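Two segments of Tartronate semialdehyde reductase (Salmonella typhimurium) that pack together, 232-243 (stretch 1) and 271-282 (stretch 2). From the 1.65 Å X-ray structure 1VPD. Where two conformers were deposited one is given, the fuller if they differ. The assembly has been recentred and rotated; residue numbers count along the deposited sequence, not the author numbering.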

# COMPACT_ATOMS: atom_id res chain seq x y z
N PHE A 232 -15.82 4.71 8.20
CA PHE A 232 -14.54 5.30 7.76
C PHE A 232 -13.35 4.66 8.47
O PHE A 232 -12.29 5.28 8.63
CB PHE A 232 -14.57 6.81 7.96
CG PHE A 232 -15.71 7.49 7.24
CD1 PHE A 232 -15.67 7.67 5.88
CD2 PHE A 232 -16.83 7.95 7.94
CE1 PHE A 232 -16.73 8.30 5.22
CE2 PHE A 232 -17.88 8.56 7.29
CZ PHE A 232 -17.83 8.74 5.94
N LYS A 233 -13.51 3.41 8.89
CA LYS A 233 -12.44 2.67 9.53
C LYS A 233 -11.39 2.19 8.52
O LYS A 233 -11.73 1.56 7.53
CB LYS A 233 -13.01 1.44 10.25
CG LYS A 233 -11.99 0.66 11.05
CD LYS A 233 -12.55 -0.66 11.60
CE LYS A 233 -11.50 -1.38 12.44
NZ LYS A 233 -12.04 -2.64 13.01
N PRO A 234 -10.12 2.46 8.76
CA PRO A 234 -9.08 1.94 7.85
C PRO A 234 -9.05 0.41 7.87
O PRO A 234 -9.25 -0.20 8.92
CB PRO A 234 -7.77 2.50 8.40
CG PRO A 234 -8.12 3.45 9.42
CD PRO A 234 -9.55 3.28 9.83
N GLY A 235 -8.81 -0.23 6.73
CA GLY A 235 -8.67 0.43 5.44
C GLY A 235 -7.31 1.10 5.30
O GLY A 235 -6.31 0.66 5.87
N PHE A 236 -7.29 2.21 4.57
CA PHE A 236 -6.07 2.95 4.26
C PHE A 236 -6.18 4.38 4.77
O PHE A 236 -6.96 5.18 4.26
CB PHE A 236 -5.82 2.95 2.76
CG PHE A 236 -4.47 3.51 2.36
CD1 PHE A 236 -3.30 2.87 2.75
CD2 PHE A 236 -4.37 4.65 1.57
CE1 PHE A 236 -2.06 3.35 2.37
CE2 PHE A 236 -3.12 5.14 1.18
CZ PHE A 236 -1.97 4.51 1.58
N ARG A 237 -5.39 4.72 5.78
CA ARG A 237 -5.49 6.03 6.44
C ARG A 237 -5.17 7.18 5.50
O ARG A 237 -4.22 7.12 4.71
CB ARG A 237 -4.52 6.14 7.61
CG ARG A 237 -4.81 5.19 8.77
CD ARG A 237 -3.91 5.44 9.94
NE ARG A 237 -2.61 4.79 9.78
CZ ARG A 237 -1.43 5.42 9.68
NH1 ARG A 237 -1.34 6.75 9.69
NH2 ARG A 237 -0.34 4.69 9.57
N ILE A 238 -5.95 8.25 5.63
CA ILE A 238 -5.66 9.51 4.93
C ILE A 238 -4.20 9.95 5.11
O ILE A 238 -3.56 10.37 4.14
CB ILE A 238 -6.63 10.63 5.41
CG1 ILE A 238 -8.04 10.43 4.83
CG2 ILE A 238 -6.08 12.01 5.09
CD1 ILE A 238 -8.18 10.89 3.38
N ASP A 239 -3.64 9.81 6.32
CA ASP A 239 -2.26 10.21 6.55
C ASP A 239 -1.25 9.48 5.66
O ASP A 239 -0.24 10.08 5.25
CB ASP A 239 -1.87 10.13 8.03
CG ASP A 239 -2.42 11.27 8.85
OD1 ASP A 239 -2.77 12.34 8.28
OD2 ASP A 239 -2.55 11.18 10.09
N LEU A 240 -1.49 8.20 5.38
CA LEU A 240 -0.66 7.44 4.46
C LEU A 240 -0.86 7.88 3.01
O LEU A 240 0.11 7.97 2.26
CB LEU A 240 -0.89 5.94 4.59
CG LEU A 240 -0.46 5.37 5.94
CD1 LEU A 240 -0.92 3.91 6.02
CD2 LEU A 240 1.03 5.49 6.12
N HIS A 241 -2.09 8.19 2.62
CA HIS A 241 -2.33 8.65 1.26
C HIS A 241 -1.69 10.03 1.04
O HIS A 241 -1.19 10.28 -0.05
CB HIS A 241 -3.82 8.63 0.89
CG HIS A 241 -4.05 8.31 -0.56
ND1 HIS A 241 -5.17 7.65 -1.01
CD2 HIS A 241 -3.30 8.58 -1.66
CE1 HIS A 241 -5.09 7.50 -2.32
NE2 HIS A 241 -3.97 8.06 -2.75
N ILE A 242 -1.65 10.87 2.08
CA ILE A 242 -0.95 12.14 2.02
C ILE A 242 0.53 11.92 1.67
O ILE A 242 1.08 12.61 0.82
CB ILE A 242 -1.10 12.95 3.35
CG1 ILE A 242 -2.51 13.55 3.42
CG2 ILE A 242 -0.04 14.05 3.43
CD1 ILE A 242 -2.89 14.17 4.77
N LYS A 243 1.16 10.96 2.34
CA LYS A 243 2.57 10.62 2.07
C LYS A 243 2.75 10.18 0.61
O LYS A 243 3.70 10.62 -0.05
CB LYS A 243 3.06 9.57 3.07
CG LYS A 243 4.39 8.90 2.77
CD LYS A 243 4.25 7.64 1.93
CE LYS A 243 3.38 6.56 2.57
NZ LYS A 243 3.35 5.27 1.77
N ALA A 271 -6.74 19.62 4.60
CA ALA A 271 -7.90 20.08 5.36
C ALA A 271 -8.47 18.96 6.24
O ALA A 271 -8.81 19.21 7.41
CB ALA A 271 -8.97 20.64 4.42
N LEU A 272 -8.57 17.75 5.68
CA LEU A 272 -9.09 16.60 6.43
C LEU A 272 -8.20 16.27 7.63
O LEU A 272 -8.71 16.03 8.74
CB LEU A 272 -9.24 15.39 5.53
CG LEU A 272 -10.43 15.46 4.58
CD1 LEU A 272 -10.33 14.43 3.50
CD2 LEU A 272 -11.76 15.34 5.35
N ARG A 273 -6.89 16.27 7.42
CA ARG A 273 -5.95 16.03 8.53
C ARG A 273 -6.11 17.08 9.63
O ARG A 273 -6.17 16.74 10.83
CB ARG A 273 -4.51 16.06 8.00
CG ARG A 273 -3.43 16.11 9.11
CD ARG A 273 -2.01 16.19 8.56
NE ARG A 273 -1.59 14.90 8.07
CZ ARG A 273 -0.46 14.68 7.41
NH1 ARG A 273 0.36 15.67 7.15
NH2 ARG A 273 -0.16 13.44 7.00
N ALA A 274 -6.23 18.34 9.22
CA ALA A 274 -6.40 19.44 10.17
C ALA A 274 -7.72 19.34 10.94
O ALA A 274 -7.81 19.85 12.06
CB ALA A 274 -6.29 20.75 9.47
N ASP A 275 -8.72 18.68 10.36
CA ASP A 275 -10.04 18.51 10.97
C ASP A 275 -10.22 17.13 11.60
O ASP A 275 -11.35 16.69 11.83
CB ASP A 275 -11.11 18.79 9.92
CG ASP A 275 -12.47 19.10 10.51
OD1 ASP A 275 -12.57 19.60 11.65
OD2 ASP A 275 -13.50 18.84 9.87
N GLY A 276 -9.12 16.45 11.89
CA GLY A 276 -9.14 15.21 12.65
C GLY A 276 -9.40 13.91 11.92
O GLY A 276 -9.68 12.89 12.59
N HIS A 277 -9.28 13.90 10.59
CA HIS A 277 -9.59 12.74 9.76
C HIS A 277 -8.36 11.95 9.27
O HIS A 277 -8.50 11.01 8.48
CB HIS A 277 -10.40 13.14 8.52
CG HIS A 277 -11.80 13.56 8.79
ND1 HIS A 277 -12.84 12.65 8.93
CD2 HIS A 277 -12.36 14.79 8.89
CE1 HIS A 277 -13.97 13.31 9.12
NE2 HIS A 277 -13.71 14.61 9.10
N GLY A 278 -7.17 12.28 9.75
CA GLY A 278 -5.94 11.64 9.29
C GLY A 278 -5.88 10.15 9.51
O GLY A 278 -5.25 9.42 8.74
N ASN A 279 -6.55 9.67 10.56
CA ASN A 279 -6.58 8.25 10.85
C ASN A 279 -7.82 7.54 10.33
O ASN A 279 -8.02 6.34 10.61
CB ASN A 279 -6.42 8.02 12.36
CG ASN A 279 -5.02 8.32 12.82
OD1 ASN A 279 -4.05 7.76 12.29
ND2 ASN A 279 -4.88 9.24 13.76
N ASP A 280 -8.64 8.25 9.56
CA ASP A 280 -9.78 7.65 8.88
C ASP A 280 -9.37 7.04 7.55
O ASP A 280 -8.40 7.47 6.94
CB ASP A 280 -10.87 8.68 8.60
CG ASP A 280 -11.65 9.08 9.83
OD1 ASP A 280 -11.60 8.38 10.87
OD2 ASP A 280 -12.39 10.07 9.79
N ASP A 281 -10.11 6.02 7.11
CA ASP A 281 -9.97 5.49 5.76
C ASP A 281 -10.09 6.61 4.74
O ASP A 281 -10.79 7.58 4.97
CB ASP A 281 -11.06 4.47 5.47
CG ASP A 281 -10.91 3.81 4.11
OD1 ASP A 281 -9.95 3.03 3.92
OD2 ASP A 281 -11.71 4.04 3.18
N HIS A 282 -9.42 6.46 3.60
CA HIS A 282 -9.47 7.52 2.59
C HIS A 282 -10.83 7.77 1.91
O HIS A 282 -10.99 8.81 1.27
CB HIS A 282 -8.33 7.43 1.56
CG HIS A 282 -8.14 6.13 0.84
ND1 HIS A 282 -8.83 4.95 1.09
CD2 HIS A 282 -7.26 5.84 -0.15
CE1 HIS A 282 -8.38 4.00 0.27
NE2 HIS A 282 -7.44 4.52 -0.49
O HOH W 1 -12.01 5.74 11.88
O HOH W 2 -2.11 8.73 11.23

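Where loops and helix ends pack, backbone hydrogen bonds can set the register while polar side chains take rotamers that bring their acceptors to particular donors. Segments 232-243 and 271-282 of tartronate semialdehyde reductase illustrate this, burying 868 Å² between them.

Backbone hydrogen bonds set the frame. Asp281 N donates to Phe232 O (2.8 Å), Ile238 N to Asp280 O (2.9 Å) and Asp239 N to Gly278 O (2.9 Å), while the bond from His282 N to Phe236 O (2.9 Å) is weak. Arg237 and Asp281 form a single beta bridge, supplemented by a CA-H...O contact from Arg237 CA to Asp280 O (3.3 Å). Ile238 and Asp239 stand in the first turn of a helix, where amides lack partners within the helix; carbonyls of the His277-Asp280 turn supply them.

Asp281 shows how a short acidic side chain can add to such a set of bonds. With chi1 at -176° (t) and chi2 at 70°, its carboxylate reaches the opposing backbone, and OD1 accepts from Phe236 N at 2.9 Å. Gly235, preceded by a cis peptide bond, lies beside this carboxylate, its CA 3.3 Å from Asp281 OD1. A CB here would clash with that oxygen, and the positive phi also favours glycine. At Gly278, whose phi is negative, the clash alone applies: a CB would fall 2.5 Å from Asp239 OD2.

Asp239 points its CA-to-CB bond toward the other stretch, and its m rotamer (-77°) brings OD1 to Arg273. In the resulting salt bridge, Arg273 NE lies 2.8 Å and NH2 3.1 Å from Asp239 OD1. Arg273 begins extended, t at chi1 and chi2, then bends at chi3 (-77°, m); its guanidinium meets the carboxylate at its edge while Ile242 CD1 covers one face, 3.6 Å from Arg273 NH2. The other carboxylate oxygen is not idle: a water donates to both Asp239 OD2 (2.7 Å) and Asn279 OD1 (2.4 Å).

Asp280, also m (-75°), hydrogen-bonds within its own turn, where OD2 accepts from His277 ND1 at 2.8 Å, bracing the loop that presents the carbonyls.

Apolar and aromatic contacts complete the interface. Buried Ile238, m at both chi1 and chi2, places CD1 4.1 Å from Leu272 CD1 and 3.7 Å from His282 CA, a fit suited to a branched aliphatic chain. Phe236, t at -171°, directs its ring edge toward the face of His282, with centroids 5.2 Å apart and planes at 64°; its CB also lies over that face, 3.9 Å from the His282 ring centroid.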